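Local atomic coordinates of extracellular ligand-binding receptor (Rhodopseudomonas palustris, PDB entry 3SG0), a protein that binds aromatic acids such as benzoylformate between its two lobes and, as a periplasmic solute-binding protein, probably hands them to a membrane transporter. Residues S48-A53 / D293-A298; T114-M119 / K134-V139; V140-I145 / N363-D368; G308-D313 / L352-S357. All coordinates share one frame; numbering follows the deposited sequence.

Interaction 1: S48-A53 / D293-A298; sequences SKTVAA and DAYKAA
Tyr295 sets its ring against helix 41-50 and meets two neighbouring residues there. Thr50 OG1 comes to the edge of the ring, near its plane, 3.4 Å from Tyr295 CD1, and the two side chains cross at about a right angle. That hydroxyl is already satisfied by the carbonyl O of Pro46 in its own helix, so what it offers the ring is packing. Tyr295 leaves its helix along the seam; with CG anti to the backbone N (chi1 -177°) the ring turns in, and its phenol oxygen ends beside the lysine: Tyr295 OH is 3.3 Å from Lys49 CB. Close by, three alanines, Ala53, Ala294 and Ala298, pack closely. Ala53 CB lies 3.6 Å from the carbonyl O of Ala294 and 4.1 Å from Ala298 CB, a spacing that small residues permit between two backbones. Helix 41-50 with the turn after it, and helix 283-298, belong to the lobe built on the six-stranded sheet of this periplasmic binding protein; helix 41-50 follows its first strand, whereas helix 283-298 comes after the four-stranded parallel sheet of the second lobe. An alanine at Tyr295 would probably open a gap beside Thr50 and leave the lysine methylenes without the group they rest on. The buried Thr50 and Tyr295 contrast with the solvent side, where packing thins out: Ala52 CB, on an exposed residue, touches Ala298 CB at 4.0 Å, and Lys49 runs extended beyond CG, carrying its amine away from helix 283-298. Asn299 joins the two sides, its ND2 donating to the carbonyl oxygens of both Lys49 and Tyr295.

Interaction 2: T114-M119 / K134-V139; sequences TPLMTM and KWVYKV
Leu116 pairs with Val136, and Met117 with Tyr137, as two parallel strands whose short axes pass 4.7 Å apart. Leu116 is held at both backbone polar atoms: its N donates to Trp135 O at 2.8 Å, and its O takes the N-H of Tyr137, also at 2.8 Å. Thr118 N then reaches Tyr137 O at 2.9 Å, on a more bent path (147°). Beyond this the strands part, and a water takes over: it donates to Thr118 O at 2.8 Å and accepts from Val139 N at 3.0 Å. On the other side of 136-138, Val136 O receives His364 ND1 and Lys138 O receives Asn365 ND2, so side chains from a distant loop serve the edge of the sheet. Polar tips find partners too: Tyr137 OH bonds Arg341 O, Thr118 OG1 bonds Ser102 OG, and Lys138 NZ reaches the carbonyls of Val140 and Ala121. The selenomethionine Met117 folds back through bends at chi2 and chi3, bringing CE 3.7 Å from Tyr137 CB, with SE set obliquely to the ring in a Met-aromatic contact. Thr118 CG2 lies 3.8 Å from Lys138 CB. Strand 92-94 bonds the far side of 116-118; helix 99-111 covers the Leu116 and Val136 face, while helices 306-328 and 334-344 pack against Met117, and 334-344 also against Tyr137.

Interaction 3: V140-I145 / N363-D368; sequences VPNDDI and NHNGYD
Asn142 and Asn365 stack their amides face to face, the planes just 8° apart and the side chains sliding past each other in opposite directions, with Asn142 CG 3.0 Å from Asn365 OD1. No bond joins the two amides; Asn365 instead spends both ends of its own on the facing backbone. Its OD1 accepts from Asn142 N at 2.9 Å, and its ND2 donates to Val140 O at 2.8 Å from well above that carbonyl's plane (43°). Lys138 NZ holds Asn142 OD1, which probably eases the closeness of the stacked oxygens. A water accepts from Asn142 ND2 and donates to Asn363 OD1, the acceptor of an Asx turn. Alongside, Pro141 CG sits over one face of Tyr367, 4.1 Å from the ring centroid, a CH-pi contact. Ile145 CD1 touches Tyr367 O at 3.5 Å. Val140 contacts the bound benzoylformate, and strand 136-138 of one lobe passes through 140-142 into helix 143-156 beside the other. Two chain segments braced together at such a passage are consistent with the interlobe hinge of type I periplasmic binding proteins.

Interaction 4: G308-D313 / L352-S357; sequences GVHLWD and LNNGLS
Val309 lays CG2 against the amide of Asn353, 3.3 Å from its ND2, the two side chains crossing at a slant. One residue on, His310 turns the edge of its ring to Asn354: ND2 comes near the ring plane, 3.0 Å from His310 CD2. Both amides then converge on Asp313. Asn353 ND2 meets Asp313 OD1 at 3.0 Å on the syn side, along a nearly straight bond (172°), with carboxylate and amide close to coplanar. Asn354 ND2 takes the anti side of Asp313 OD2 at 2.9 Å, its amide turned steeply (70°) from the carboxylate. The backbone N of Asn354 reaches the same OD2 at 3.0 Å, and that of Asn353 adds a weak bond to OD1. These donors sit in a type I turn from Leu352 to Gly355, the hairpin between strands 350-352 and 355-357, so one helix residue holds both central residues of the turn. An alanine at Asp313 would probably leave Asn354 ND2 and its backbone N-H without this acceptor, Asn353 ND2 with a weak bond to Val287 O, and the turn freer to shift. His310 touches the bound benzoylformate, and Asn354 also packs on Pro141 and Tyr367, placing the turn close to the pocket. With N-H donors on both oxygens, the buried Asp313 carboxylate is likely to stay ionised, its charge offset by the N-H dipoles of the turn.

From the N terminus, 48-53 opens the long loop that interaction 1 closes at 293-298. Inside it nests interaction 2, whose two strands are joined by a connection of 14 residues. Directly after it, 140-145 starts interaction 3, which crosses interaction 1: 293-298 arrives before 363-368 does. Interaction 4, from 308-313 to 352-357, follows interaction 1 in series and is nested within interaction 3. Spatially, interaction 4 is the meeting point, touching the other three: Trp312 packs on Ala294, Val139 on His310, and Tyr367 on Leu352. Interactions 1 and 2 tie the six-stranded lobe together, while 3 and 4 link it to the passage beside the ligand.

Interaction 1: S48-A53 / D293-A298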
loop_
_atom_site.group_PDB
_atom_site.type_symbol
_atom_site.label_atom_id
_atom_site.label_comp_id
_atom_site.label_asym_id
_atom_site.label_seq_id
_atom_site.Cartn_x
_atom_site.Cartn_y
_atom_site.Cartn_z
ATOM N N SER A 48 -13.173 -0.597 1.193
ATOM C CA SER A 48 -14.604 -0.700 0.931
ATOM C C SER A 48 -15.390 0.283 1.795
ATOM O O SER A 48 -16.345 0.912 1.338
ATOM C CB SER A 48 -15.073 -2.125 1.205
ATOM O OG SER A 48 -16.439 -2.279 0.867
ATOM N N LYS A 49 -14.986 0.419 3.056
ATOM C CA LYS A 49 -15.673 1.307 3.991
ATOM C C LYS A 49 -15.384 2.778 3.751
ATOM O O LYS A 49 -16.135 3.648 4.185
ATOM C CB LYS A 49 -15.335 0.932 5.429
ATOM C CG LYS A 49 -15.882 -0.422 5.842
ATOM C CD LYS A 49 -15.468 -0.807 7.253
ATOM C CE LYS A 49 -15.854 -2.249 7.559
ATOM N NZ LYS A 49 -15.272 -2.702 8.854
ATOM N N THR A 50 -14.300 3.054 3.038
ATOM C CA THR A 50 -13.922 4.424 2.718
ATOM C C THR A 50 -14.741 5.003 1.561
ATOM O O THR A 50 -14.888 6.218 1.451
ATOM C CB THR A 50 -12.405 4.499 2.440
ATOM O OG1 THR A 50 -11.707 4.180 3.649
ATOM C CG2 THR A 50 -11.969 5.870 1.957
ATOM N N VAL A 51 -15.299 4.136 0.714
ATOM C CA VAL A 51 -16.032 4.608 -0.458
ATOM C C VAL A 51 -17.108 5.631 -0.086
ATOM O O VAL A 51 -17.236 6.667 -0.741
ATOM C CB VAL A 51 -16.654 3.432 -1.247
ATOM C CG1 VAL A 51 -17.485 3.951 -2.418
ATOM C CG2 VAL A 51 -15.562 2.497 -1.745
ATOM N N ALA A 52 -17.859 5.357 0.978
ATOM C CA ALA A 52 -18.958 6.229 1.384
ATOM C C ALA A 52 -18.494 7.607 1.848
ATOM O O ALA A 52 -19.308 8.531 1.968
ATOM C CB ALA A 52 -19.783 5.557 2.472
ATOM N N ALA A 53 -17.201 7.745 2.128
ATOM C CA ALA A 53 -16.642 9.006 2.601
ATOM C C ALA A 53 -16.112 9.872 1.465
ATOM O O ALA A 53 -15.728 11.012 1.686
ATOM C CB ALA A 53 -15.537 8.749 3.626
ATOM N N ASP A 293 -11.946 12.232 9.834
ATOM C CA ASP A 293 -13.227 12.870 10.091
ATOM C C ASP A 293 -14.275 12.408 9.088
ATOM O O ASP A 293 -15.410 12.099 9.456
ATOM C CB ASP A 293 -13.095 14.395 10.054
ATOM C CG ASP A 293 -12.254 14.943 11.196
ATOM O OD1 ASP A 293 -11.957 14.185 12.142
ATOM O OD2 ASP A 293 -11.899 16.141 11.148
ATOM N N ALA A 294 -13.902 12.363 7.816
ATOM C CA ALA A 294 -14.841 11.944 6.786
ATOM C C ALA A 294 -15.204 10.473 6.949
ATOM O O ALA A 294 -16.366 10.090 6.814
ATOM C CB ALA A 294 -14.272 12.208 5.407
ATOM N N TYR A 295 -14.211 9.642 7.247
ATOM C CA TYR A 295 -14.450 8.219 7.427
ATOM C C TYR A 295 -15.377 7.964 8.612
ATOM O O TYR A 295 -16.335 7.190 8.510
ATOM C CB TYR A 295 -13.129 7.485 7.624
ATOM C CG TYR A 295 -13.254 5.988 7.746
ATOM C CD1 TYR A 295 -12.999 5.157 6.657
ATOM C CD2 TYR A 295 -13.606 5.394 8.960
ATOM C CE1 TYR A 295 -13.089 3.786 6.772
ATOM C CE2 TYR A 295 -13.698 4.021 9.082
ATOM C CZ TYR A 295 -13.440 3.223 7.983
ATOM O OH TYR A 295 -13.512 1.856 8.070
ATOM N N LYS A 296 -15.094 8.607 9.740
ATOM C CA LYS A 296 -15.938 8.450 10.920
ATOM C C LYS A 296 -17.376 8.874 10.637
ATOM O O LYS A 296 -18.320 8.205 11.060
ATOM C CB LYS A 296 -15.363 9.223 12.112
ATOM C CG LYS A 296 -14.152 8.546 12.737
ATOM C CD LYS A 296 -13.681 9.269 13.986
ATOM C CE LYS A 296 -12.579 8.486 14.682
ATOM N NZ LYS A 296 -12.184 9.126 15.967
ATOM N N ALA A 297 -17.546 9.968 9.905
ATOM C CA ALA A 297 -18.883 10.468 9.610
ATOM C C ALA A 297 -19.669 9.476 8.760
ATOM O O ALA A 297 -20.900 9.412 8.848
ATOM C CB ALA A 297 -18.810 11.821 8.927
ATOM N N ALA A 298 -18.958 8.697 7.948
ATOM C CA ALA A 298 -19.601 7.741 7.052
ATOM C C ALA A 298 -19.737 6.350 7.661
ATOM O O ALA A 298 -20.453 5.498 7.128
ATOM C CB ALA A 298 -18.830 7.662 5.737
#

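Interaction 2: T114-M119 / K134-V139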
loop_
_atom_site.group_PDB
_atom_site.type_symbol
_atom_site.label_atom_id
_atom_site.label_comp_id
_atom_site.label_asym_id
_atom_site.label_seq_id
_atom_site.Cartn_x
_atom_site.Cartn_y
_atom_site.Cartn_z
ATOM N N THR A 114 -7.324 4.438 -19.783
ATOM C CA THR A 114 -7.968 4.885 -18.561
ATOM C C THR A 114 -6.942 4.900 -17.437
ATOM O O THR A 114 -6.241 3.912 -17.229
ATOM C CB THR A 114 -9.116 3.926 -18.205
ATOM O OG1 THR A 114 -10.056 3.900 -19.280
ATOM C CG2 THR A 114 -9.832 4.345 -16.929
ATOM N N PRO A 115 -6.831 6.020 -16.709
ATOM C CA PRO A 115 -5.882 6.033 -15.595
ATOM C C PRO A 115 -6.261 5.007 -14.532
ATOM O O PRO A 115 -7.444 4.820 -14.213
ATOM C CB PRO A 115 -6.011 7.443 -15.003
ATOM C CG PRO A 115 -6.811 8.220 -15.943
ATOM C CD PRO A 115 -7.524 7.306 -16.885
ATOM N N LEU A 116 -5.243 4.351 -13.988
ATOM C CA LEU A 116 -5.374 3.368 -12.922
ATOM C C LEU A 116 -4.637 3.879 -11.699
ATOM O O LEU A 116 -3.429 4.112 -11.764
ATOM C CB LEU A 116 -4.755 2.028 -13.341
ATOM C CG LEU A 116 -4.662 0.963 -12.240
ATOM C CD1 LEU A 116 -6.038 0.517 -11.779
ATOM C CD2 LEU A 116 -3.842 -0.231 -12.696
HETATM N N MSE A 117 -5.356 4.060 -10.594
HETATM C CA MSE A 117 -4.741 4.404 -9.317
HETATM C C MSE A 117 -4.607 3.101 -8.537
HETATM O O MSE A 117 -5.594 2.615 -7.973
HETATM C CB MSE A 117 -5.606 5.388 -8.530
HETATM C CG MSE A 117 -6.208 6.512 -9.353
HETATM SE SE MSE A 117 -4.949 7.669 -10.238
HETATM C CE MSE A 117 -4.136 8.452 -8.635
ATOM N N THR A 118 -3.431 2.486 -8.529
ATOM C CA THR A 118 -3.298 1.246 -7.785
ATOM C C THR A 118 -3.149 1.532 -6.299
ATOM O O THR A 118 -2.580 2.557 -5.919
ATOM C CB THR A 118 -2.143 0.373 -8.307
ATOM O OG1 THR A 118 -2.160 -0.876 -7.612
ATOM C CG2 THR A 118 -0.779 1.019 -8.103
HETATM N N MSE A 119 -3.668 0.637 -5.459
HETATM C CA MSE A 119 -3.575 0.801 -4.009
HETATM C C MSE A 119 -2.533 -0.122 -3.373
HETATM O O MSE A 119 -2.404 -0.168 -2.145
HETATM C CB MSE A 119 -4.949 0.630 -3.348
HETATM C CG MSE A 119 -5.957 1.670 -3.817
HETATM SE SE MSE A 119 -7.676 1.536 -2.948
HETATM C CE MSE A 119 -8.325 -0.093 -3.808
ATOM N N LYS A 134 2.538 4.455 -18.015
ATOM C CA LYS A 134 2.120 5.839 -18.213
ATOM C C LYS A 134 0.705 6.074 -17.715
ATOM O O LYS A 134 0.338 7.205 -17.402
ATOM C CB LYS A 134 2.155 6.234 -19.689
ATOM C CG LYS A 134 3.475 6.741 -20.181
ATOM C CD LYS A 134 3.897 8.042 -19.529
ATOM C CE LYS A 134 5.313 8.304 -19.947
ATOM N NZ LYS A 134 5.840 9.479 -19.238
ATOM N N TRP A 135 -0.102 5.015 -17.699
ATOM C CA TRP A 135 -1.499 5.112 -17.295
ATOM C C TRP A 135 -1.723 4.824 -15.813
ATOM O O TRP A 135 -2.858 4.895 -15.355
ATOM C CB TRP A 135 -2.370 4.194 -18.173
ATOM C CG TRP A 135 -2.424 4.690 -19.577
ATOM C CD1 TRP A 135 -1.624 4.316 -20.610
ATOM C CD2 TRP A 135 -3.285 5.711 -20.081
ATOM N NE1 TRP A 135 -1.941 5.032 -21.737
ATOM C CE2 TRP A 135 -2.965 5.895 -21.439
ATOM C CE3 TRP A 135 -4.312 6.483 -19.516
ATOM C CZ2 TRP A 135 -3.626 6.823 -22.242
ATOM C CZ3 TRP A 135 -4.971 7.400 -20.315
ATOM C CH2 TRP A 135 -4.621 7.566 -21.662
ATOM N N VAL A 136 -0.666 4.526 -15.063
ATOM C CA VAL A 136 -0.806 4.047 -13.693
ATOM C C VAL A 136 -0.172 5.013 -12.701
ATOM O O VAL A 136 0.941 5.501 -12.929
ATOM C CB VAL A 136 -0.132 2.661 -13.546
ATOM C CG1 VAL A 136 -0.355 2.079 -12.147
ATOM C CG2 VAL A 136 -0.652 1.715 -14.609
ATOM N N TYR A 137 -0.874 5.286 -11.603
ATOM C CA TYR A 137 -0.348 6.094 -10.502
ATOM C C TYR A 137 -0.457 5.298 -9.217
ATOM O O TYR A 137 -1.252 4.354 -9.129
ATOM C CB TYR A 137 -1.089 7.431 -10.407
ATOM C CG TYR A 137 -0.829 8.276 -11.618
ATOM C CD1 TYR A 137 0.332 9.028 -11.717
ATOM C CD2 TYR A 137 -1.703 8.276 -12.696
ATOM C CE1 TYR A 137 0.594 9.787 -12.836
ATOM C CE2 TYR A 137 -1.438 9.021 -13.831
ATOM C CZ TYR A 137 -0.282 9.770 -13.892
ATOM O OH TYR A 137 0.024 10.522 -15.007
ATOM N N LYS A 138 0.316 5.685 -8.211
ATOM C CA LYS A 138 0.493 4.823 -7.051
ATOM C C LYS A 138 0.809 5.627 -5.801
ATOM O O LYS A 138 1.931 6.107 -5.636
ATOM C CB LYS A 138 1.633 3.849 -7.359
ATOM C CG LYS A 138 1.984 2.877 -6.259
ATOM C CD LYS A 138 3.032 1.883 -6.751
ATOM C CE LYS A 138 3.444 0.897 -5.688
ATOM N NZ LYS A 138 4.228 1.560 -4.615
ATOM N N VAL A 139 -0.164 5.752 -4.906
ATOM C CA VAL A 139 0.045 6.548 -3.699
ATOM C C VAL A 139 0.837 5.864 -2.591
ATOM O O VAL A 139 1.418 6.563 -1.758
ATOM C CB VAL A 139 -1.271 7.101 -3.112
ATOM C CG1 VAL A 139 -1.930 8.054 -4.097
ATOM C CG2 VAL A 139 -2.207 5.983 -2.653
HETATM O O HOH W 1 -2.808 5.319 -6.198
#

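Interaction 3: V140-I145 / N363-D368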
loop_
_atom_site.group_PDB
_atom_site.type_symbol
_atom_site.label_atom_id
_atom_site.label_comp_id
_atom_site.label_asym_id
_atom_site.label_seq_id
_atom_site.Cartn_x
_atom_site.Cartn_y
_atom_site.Cartn_z
ATOM N N VAL A 140 0.876 4.534 -2.530
ATOM C CA VAL A 140 1.671 3.883 -1.484
ATOM C C VAL A 140 3.131 3.989 -1.897
ATOM O O VAL A 140 3.456 3.699 -3.039
ATOM C CB VAL A 140 1.279 2.404 -1.322
ATOM C CG1 VAL A 140 2.209 1.716 -0.331
ATOM C CG2 VAL A 140 -0.165 2.285 -0.866
ATOM N N PRO A 141 4.030 4.416 -0.991
ATOM C CA PRO A 141 5.435 4.490 -1.418
ATOM C C PRO A 141 5.985 3.152 -1.896
ATOM O O PRO A 141 5.708 2.103 -1.318
ATOM C CB PRO A 141 6.153 4.959 -0.149
ATOM C CG PRO A 141 5.104 5.756 0.580
ATOM C CD PRO A 141 3.851 4.944 0.375
ATOM N N ASN A 142 6.773 3.206 -2.965
ATOM C CA ASN A 142 7.405 2.009 -3.497
ATOM C C ASN A 142 8.180 1.258 -2.418
ATOM O O ASN A 142 8.938 1.851 -1.639
ATOM C CB ASN A 142 8.353 2.374 -4.635
ATOM C CG ASN A 142 7.633 2.756 -5.916
ATOM O OD1 ASN A 142 6.432 2.544 -6.073
ATOM N ND2 ASN A 142 8.388 3.319 -6.851
ATOM N N ASP A 143 8.018 -0.063 -2.407
ATOM C CA ASP A 143 8.636 -0.895 -1.386
ATOM C C ASP A 143 10.147 -0.804 -1.364
ATOM O O ASP A 143 10.745 -1.023 -0.314
ATOM C CB ASP A 143 8.217 -2.358 -1.540
ATOM C CG ASP A 143 6.800 -2.601 -1.085
ATOM O OD1 ASP A 143 6.421 -2.040 -0.025
ATOM O OD2 ASP A 143 6.074 -3.333 -1.786
ATOM N N ASP A 144 10.789 -0.501 -2.490
ATOM C CA ASP A 144 12.243 -0.397 -2.461
ATOM C C ASP A 144 12.724 0.738 -1.554
ATOM O O ASP A 144 13.763 0.613 -0.899
ATOM C CB ASP A 144 12.878 -0.358 -3.868
ATOM C CG ASP A 144 12.379 0.779 -4.743
ATOM O OD1 ASP A 144 11.302 1.341 -4.499
ATOM O OD2 ASP A 144 13.083 1.102 -5.730
ATOM N N ILE A 145 11.960 1.828 -1.492
ATOM C CA ILE A 145 12.273 2.930 -0.589
ATOM C C ILE A 145 12.223 2.451 0.857
ATOM O O ILE A 145 13.112 2.733 1.663
ATOM C CB ILE A 145 11.273 4.092 -0.771
ATOM C CG1 ILE A 145 11.361 4.664 -2.188
ATOM C CG2 ILE A 145 11.502 5.180 0.271
ATOM C CD1 ILE A 145 10.209 5.594 -2.543
ATOM N N ASN A 363 8.240 9.162 -12.869
ATOM C CA ASN A 363 7.945 8.705 -11.519
ATOM C C ASN A 363 6.474 8.907 -11.189
ATOM O O ASN A 363 6.045 10.009 -10.850
ATOM C CB ASN A 363 8.830 9.418 -10.497
ATOM C CG ASN A 363 8.690 8.819 -9.119
ATOM O OD1 ASN A 363 7.796 8.005 -8.876
ATOM N ND2 ASN A 363 9.556 9.230 -8.196
ATOM N N HIS A 364 5.705 7.829 -11.314
ATOM C CA HIS A 364 4.276 7.865 -11.038
ATOM C C HIS A 364 3.947 7.381 -9.622
ATOM O O HIS A 364 2.791 7.088 -9.306
ATOM C CB HIS A 364 3.517 7.062 -12.083
ATOM C CG HIS A 364 3.305 7.790 -13.371
ATOM N ND1 HIS A 364 2.370 7.376 -14.294
ATOM C CD2 HIS A 364 3.875 8.908 -13.887
ATOM C CE1 HIS A 364 2.368 8.209 -15.322
ATOM N NE2 HIS A 364 3.276 9.144 -15.104
ATOM N N ASN A 365 4.978 7.315 -8.783
ATOM C CA ASN A 365 4.839 7.040 -7.350
ATOM C C ASN A 365 4.957 8.358 -6.580
ATOM O O ASN A 365 4.009 8.788 -5.916
ATOM C CB ASN A 365 5.916 6.036 -6.932
ATOM C CG ASN A 365 5.798 5.576 -5.488
ATOM O OD1 ASN A 365 6.817 5.427 -4.802
ATOM N ND2 ASN A 365 4.580 5.296 -5.033
ATOM N N GLY A 366 6.117 9.002 -6.690
ATOM C CA GLY A 366 6.248 10.378 -6.252
ATOM C C GLY A 366 7.052 10.621 -4.989
ATOM O O GLY A 366 7.108 11.763 -4.525
ATOM N N TYR A 367 7.684 9.590 -4.442
ATOM C CA TYR A 367 8.323 9.695 -3.130
ATOM C C TYR A 367 9.808 9.412 -3.177
ATOM O O TYR A 367 10.307 8.757 -4.089
ATOM C CB TYR A 367 7.692 8.702 -2.147
ATOM C CG TYR A 367 6.198 8.796 -2.074
ATOM C CD1 TYR A 367 5.579 9.795 -1.330
ATOM C CD2 TYR A 367 5.399 7.904 -2.773
ATOM C CE1 TYR A 367 4.210 9.889 -1.271
ATOM C CE2 TYR A 367 4.032 7.980 -2.717
ATOM C CZ TYR A 367 3.441 8.976 -1.969
ATOM O OH TYR A 367 2.076 9.077 -1.918
ATOM N N ASP A 368 10.511 9.884 -2.154
ATOM C CA ASP A 368 11.899 9.512 -1.934
ATOM C C ASP A 368 12.068 9.089 -0.483
ATOM O O ASP A 368 11.090 8.825 0.207
ATOM C CB ASP A 368 12.854 10.651 -2.317
ATOM C CG ASP A 368 12.568 11.948 -1.573
ATOM O OD1 ASP A 368 12.013 11.903 -0.466
ATOM O OD2 ASP A 368 12.912 13.037 -2.090
HETATM O O HOH W 2 8.324 5.140 -9.375
#

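Interaction 4: G308-D313 / L352-S357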
loop_
_atom_site.group_PDB
_atom_site.type_symbol
_atom_site.label_atom_id
_atom_site.label_comp_id
_atom_site.label_asym_id
_atom_site.label_seq_id
_atom_site.Cartn_x
_atom_site.Cartn_y
_atom_site.Cartn_z
ATOM N N GLY A 308 -7.511 2.167 4.256
ATOM C CA GLY A 308 -8.527 3.017 3.663
ATOM C C GLY A 308 -7.939 4.294 3.077
ATOM O O GLY A 308 -8.456 4.857 2.103
ATOM N N VAL A 309 -6.847 4.764 3.673
ATOM C CA VAL A 309 -6.235 6.006 3.218
ATOM C C VAL A 309 -5.588 5.847 1.847
ATOM O O VAL A 309 -5.359 6.834 1.158
ATOM C CB VAL A 309 -5.265 6.607 4.272
ATOM C CG1 VAL A 309 -3.809 6.238 3.981
ATOM C CG2 VAL A 309 -5.429 8.120 4.319
ATOM N N HIS A 310 -5.315 4.618 1.431
ATOM C CA HIS A 310 -4.767 4.412 0.090
ATOM C C HIS A 310 -5.824 4.723 -0.957
ATOM O O HIS A 310 -5.501 5.212 -2.045
ATOM C CB HIS A 310 -4.168 3.009 -0.018
ATOM C CG HIS A 310 -3.077 2.822 0.974
ATOM N ND1 HIS A 310 -2.688 1.621 1.537
ATOM C CD2 HIS A 310 -2.314 3.777 1.547
ATOM C CE1 HIS A 310 -1.715 1.855 2.407
ATOM N NE2 HIS A 310 -1.469 3.153 2.423
ATOM N N LEU A 311 -7.089 4.482 -0.628
ATOM C CA LEU A 311 -8.181 4.918 -1.494
ATOM C C LEU A 311 -8.344 6.438 -1.389
ATOM O O LEU A 311 -8.430 7.144 -2.396
ATOM C CB LEU A 311 -9.478 4.197 -1.129
ATOM C CG LEU A 311 -10.723 4.643 -1.900
ATOM C CD1 LEU A 311 -10.511 4.616 -3.406
ATOM C CD2 LEU A 311 -11.905 3.779 -1.498
ATOM N N TRP A 312 -8.365 6.946 -0.161
ATOM C CA TRP A 312 -8.541 8.376 0.066
ATOM C C TRP A 312 -7.493 9.215 -0.683
ATOM O O TRP A 312 -7.841 10.152 -1.411
ATOM C CB TRP A 312 -8.484 8.669 1.563
ATOM C CG TRP A 312 -8.724 10.101 1.914
ATOM C CD1 TRP A 312 -7.782 11.058 2.111
ATOM C CD2 TRP A 312 -9.991 10.737 2.105
ATOM N NE1 TRP A 312 -8.379 12.257 2.417
ATOM C CE2 TRP A 312 -9.737 12.085 2.426
ATOM C CE3 TRP A 312 -11.317 10.294 2.053
ATOM C CZ2 TRP A 312 -10.760 13.000 2.679
ATOM C CZ3 TRP A 312 -12.329 11.206 2.308
ATOM C CH2 TRP A 312 -12.043 12.540 2.616
ATOM N N ASP A 313 -6.215 8.893 -0.488
ATOM C CA ASP A 313 -5.137 9.653 -1.117
ATOM C C ASP A 313 -5.211 9.532 -2.647
ATOM O O ASP A 313 -4.894 10.481 -3.364
ATOM C CB ASP A 313 -3.758 9.158 -0.658
ATOM C CG ASP A 313 -3.321 9.674 0.718
ATOM O OD1 ASP A 313 -3.972 10.576 1.312
ATOM O OD2 ASP A 313 -2.270 9.155 1.183
ATOM N N LEU A 352 0.452 14.012 1.180
ATOM C CA LEU A 352 -0.563 12.971 1.288
ATOM C C LEU A 352 -0.346 12.239 2.603
ATOM O O LEU A 352 0.697 12.379 3.234
ATOM C CB LEU A 352 -0.417 11.979 0.125
ATOM C CG LEU A 352 -0.708 12.524 -1.277
ATOM C CD1 LEU A 352 -0.406 11.480 -2.326
ATOM C CD2 LEU A 352 -2.160 13.000 -1.394
ATOM N N ASN A 353 -1.314 11.430 3.012
ATOM C CA ASN A 353 -1.110 10.569 4.169
ATOM C C ASN A 353 0.039 9.597 3.973
ATOM O O ASN A 353 0.684 9.161 4.929
ATOM C CB ASN A 353 -2.392 9.826 4.486
ATOM C CG ASN A 353 -3.423 10.737 5.078
ATOM O OD1 ASN A 353 -3.396 10.998 6.281
ATOM N ND2 ASN A 353 -4.311 11.272 4.246
ATOM N N ASN A 354 0.302 9.272 2.709
ATOM C CA ASN A 354 1.371 8.365 2.338
ATOM C C ASN A 354 2.745 9.021 2.254
ATOM O O ASN A 354 3.744 8.312 2.127
ATOM C CB ASN A 354 1.024 7.678 1.008
ATOM C CG ASN A 354 0.207 6.420 1.205
ATOM O OD1 ASN A 354 0.758 5.373 1.539
ATOM N ND2 ASN A 354 -1.100 6.501 0.989
ATOM N N GLY A 355 2.809 10.348 2.311
ATOM C CA GLY A 355 4.084 11.044 2.223
ATOM C C GLY A 355 3.999 12.279 1.357
ATOM O O GLY A 355 2.918 12.665 0.903
ATOM N N LEU A 356 5.150 12.910 1.145
ATOM C CA LEU A 356 5.237 14.088 0.290
ATOM C C LEU A 356 5.449 13.653 -1.149
ATOM O O LEU A 356 6.492 13.087 -1.496
ATOM C CB LEU A 356 6.367 15.014 0.742
ATOM C CG LEU A 356 6.515 16.298 -0.082
ATOM C CD1 LEU A 356 5.290 17.188 0.066
ATOM C CD2 LEU A 356 7.769 17.054 0.329
ATOM N N SER A 357 4.449 13.928 -1.977
ATOM C CA SER A 357 4.378 13.389 -3.322
ATOM C C SER A 357 4.725 14.414 -4.397
ATOM O O SER A 357 4.154 15.508 -4.437
ATOM C CB SER A 357 2.960 12.880 -3.532
ATOM O OG SER A 357 2.755 12.460 -4.870
#